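PDB 2OGK: exosome subunit from Archaeoglobus fulgidus, which is of unknown function, belonging to an archaeal family that resembles RNA-binding proteins in structure but is thought unlikely to bind RNA. Local coordinates for residues F36-S41 and Y53-E57. Residues are numbered along the deposited sequence.
Sequences FEIAVS and YLEVE
Residues 36-38 are an extended loop leading into strand 39-41, which pairs with strand 53-57 in an antiparallel beta hairpin. The strand axes approach to 5.0 Å, with 155° between their N-to-C directions. Ala39-Glu55 and Ser41-Tyr53 are hydrogen-bonded pairs; Val40-Leu54 between them is non-hydrogen-bonded. Ala39 N donates to Glu55 O (3.1 Å); the return bond, Glu55 N to Ala39 O, is weak (3.3 Å). Ser41 N donates to Tyr53 O (3.2 Å) and Tyr53 N to Ser41 O (3.1 Å). Apolar contacts join Val40 (t) CG2 to Leu54 (m, t) CD2 at 3.6 Å, Ile38 (m, t) CG1 to Val56 (t) CG2 at 3.3 Å, and Phe36 (chi1 p) CD1 to Val56 CG1 at 3.8 Å. Ala39 and Glu55 (t, t) share the other face with Ser41 (t), whose OG lies 3.8 Å from Tyr53 (m) CD2, at the ring edge. This is an edge hairpin: strand 39-44 is outermost in its chain's sheet, and strand 50-58 pairs onward with strand 5-15. Phe36, Val40 and Val56 pack its apolar side on helix 21-29, while Tyr53 packs on Arg140 of a second subunit.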
loop_
_atom_site.group_PDB
_atom_site.type_symbol
_atom_site.label_atom_id
_atom_site.label_comp_id
_atom_site.label_asym_id
_atom_site.label_seq_id
_atom_site.Cartn_x
_atom_site.Cartn_y
_atom_site.Cartn_z
ATOM N N PHE D 36 16.310 -14.712 -9.503
ATOM C CA PHE D 36 15.142 -14.631 -8.633
ATOM C C PHE D 36 13.890 -15.333 -9.159
ATOM O O PHE D 36 13.772 -15.600 -10.358
ATOM C CB PHE D 36 14.830 -13.161 -8.326
ATOM C CG PHE D 36 14.424 -12.353 -9.525
ATOM C CD1 PHE D 36 13.082 -12.239 -9.881
ATOM C CD2 PHE D 36 15.383 -11.685 -10.286
ATOM C CE1 PHE D 36 12.698 -11.469 -10.979
ATOM C CE2 PHE D 36 15.012 -10.912 -11.388
ATOM C CZ PHE D 36 13.666 -10.800 -11.734
ATOM N N GLU D 37 12.969 -15.629 -8.240
ATOM C CA GLU D 37 11.706 -16.293 -8.561
ATOM C C GLU D 37 10.632 -15.221 -8.772
ATOM O O GLU D 37 10.926 -14.034 -8.639
ATOM C CB GLU D 37 11.294 -17.216 -7.409
ATOM C CG GLU D 37 10.505 -18.444 -7.838
ATOM C CD GLU D 37 11.391 -19.540 -8.422
ATOM O OE1 GLU D 37 12.289 -19.223 -9.236
ATOM O OE2 GLU D 37 11.185 -20.726 -8.077
ATOM N N ILE D 38 9.406 -15.641 -9.103
ATOM C CA ILE D 38 8.270 -14.726 -9.327
ATOM C C ILE D 38 6.910 -15.437 -9.247
ATOM O O ILE D 38 6.520 -16.141 -10.178
ATOM C CB ILE D 38 8.337 -14.024 -10.720
ATOM C CG1 ILE D 38 9.528 -13.067 -10.778
ATOM C CG2 ILE D 38 7.035 -13.263 -10.990
ATOM C CD1 ILE D 38 9.512 -12.106 -11.952
ATOM N N ALA D 39 6.185 -15.239 -8.146
ATOM C CA ALA D 39 4.872 -15.863 -7.968
ATOM C C ALA D 39 3.859 -15.221 -8.902
ATOM O O ALA D 39 3.900 -14.012 -9.139
ATOM C CB ALA D 39 4.408 -15.726 -6.530
ATOM N N VAL D 40 2.949 -16.034 -9.432
ATOM C CA VAL D 40 1.939 -15.535 -10.359
ATOM C C VAL D 40 0.496 -15.863 -9.971
ATOM O O VAL D 40 0.036 -16.995 -10.128
ATOM C CB VAL D 40 2.181 -16.068 -11.792
ATOM C CG1 VAL D 40 1.245 -15.374 -12.758
ATOM C CG2 VAL D 40 3.624 -15.837 -12.204
ATOM N N SER D 41 -0.213 -14.856 -9.470
ATOM C CA SER D 41 -1.609 -15.001 -9.077
ATOM C C SER D 41 -2.500 -14.443 -10.186
ATOM O O SER D 41 -2.008 -13.908 -11.183
ATOM C CB SER D 41 -1.876 -14.237 -7.781
ATOM O OG SER D 41 -3.269 -14.143 -7.526
ATOM N N TYR D 53 -1.208 -10.897 -11.434
ATOM C CA TYR D 53 -0.346 -10.261 -10.432
ATOM C C TYR D 53 1.024 -10.924 -10.372
ATOM O O TYR D 53 1.130 -12.146 -10.370
ATOM C CB TYR D 53 -0.986 -10.335 -9.050
ATOM C CG TYR D 53 -2.366 -9.721 -8.955
ATOM C CD1 TYR D 53 -2.607 -8.415 -9.383
ATOM C CD2 TYR D 53 -3.417 -10.425 -8.371
ATOM C CE1 TYR D 53 -3.865 -7.819 -9.223
ATOM C CE2 TYR D 53 -4.676 -9.839 -8.204
ATOM C CZ TYR D 53 -4.895 -8.537 -8.629
ATOM O OH TYR D 53 -6.133 -7.956 -8.431
ATOM N N LEU D 54 2.069 -10.106 -10.316
ATOM C CA LEU D 54 3.436 -10.615 -10.263
ATOM C C LEU D 54 4.204 -10.056 -9.080
ATOM O O LEU D 54 4.459 -8.857 -9.031
ATOM C CB LEU D 54 4.185 -10.245 -11.543
ATOM C CG LEU D 54 3.601 -10.775 -12.847
ATOM C CD1 LEU D 54 4.531 -10.410 -13.997
ATOM C CD2 LEU D 54 3.417 -12.288 -12.748
ATOM N N GLU D 55 4.585 -10.913 -8.132
ATOM C CA GLU D 55 5.341 -10.442 -6.979
ATOM C C GLU D 55 6.620 -11.231 -6.730
ATOM O O GLU D 55 6.637 -12.455 -6.807
ATOM C CB GLU D 55 4.492 -10.470 -5.707
ATOM C CG GLU D 55 5.096 -9.613 -4.592
ATOM C CD GLU D 55 4.711 -10.073 -3.190
ATOM O OE1 GLU D 55 5.100 -11.198 -2.791
ATOM O OE2 GLU D 55 4.023 -9.305 -2.482
ATOM N N VAL D 56 7.687 -10.504 -6.422
ATOM C CA VAL D 56 8.995 -11.077 -6.123
ATOM C C VAL D 56 9.314 -10.673 -4.686
ATOM O O VAL D 56 9.323 -9.484 -4.374
ATOM C CB VAL D 56 10.088 -10.483 -7.036
ATOM C CG1 VAL D 56 11.451 -11.051 -6.670
ATOM C CG2 VAL D 56 9.750 -10.749 -8.486
ATOM N N GLU D 57 9.560 -11.644 -3.810
ATOM C CA GLU D 57 9.876 -11.331 -2.418
ATOM C C GLU D 57 11.255 -11.843 -1.980
ATOM O O GLU D 57 11.573 -13.020 -2.138
ATOM C CB GLU D 57 8.802 -11.899 -1.490
ATOM C CG GLU D 57 9.091 -11.654 -0.021
ATOM C CD GLU D 57 8.171 -12.435 0.903
ATOM O OE1 GLU D 57 6.991 -12.054 1.064
ATOM O OE2 GLU D 57 8.635 -13.447 1.465
#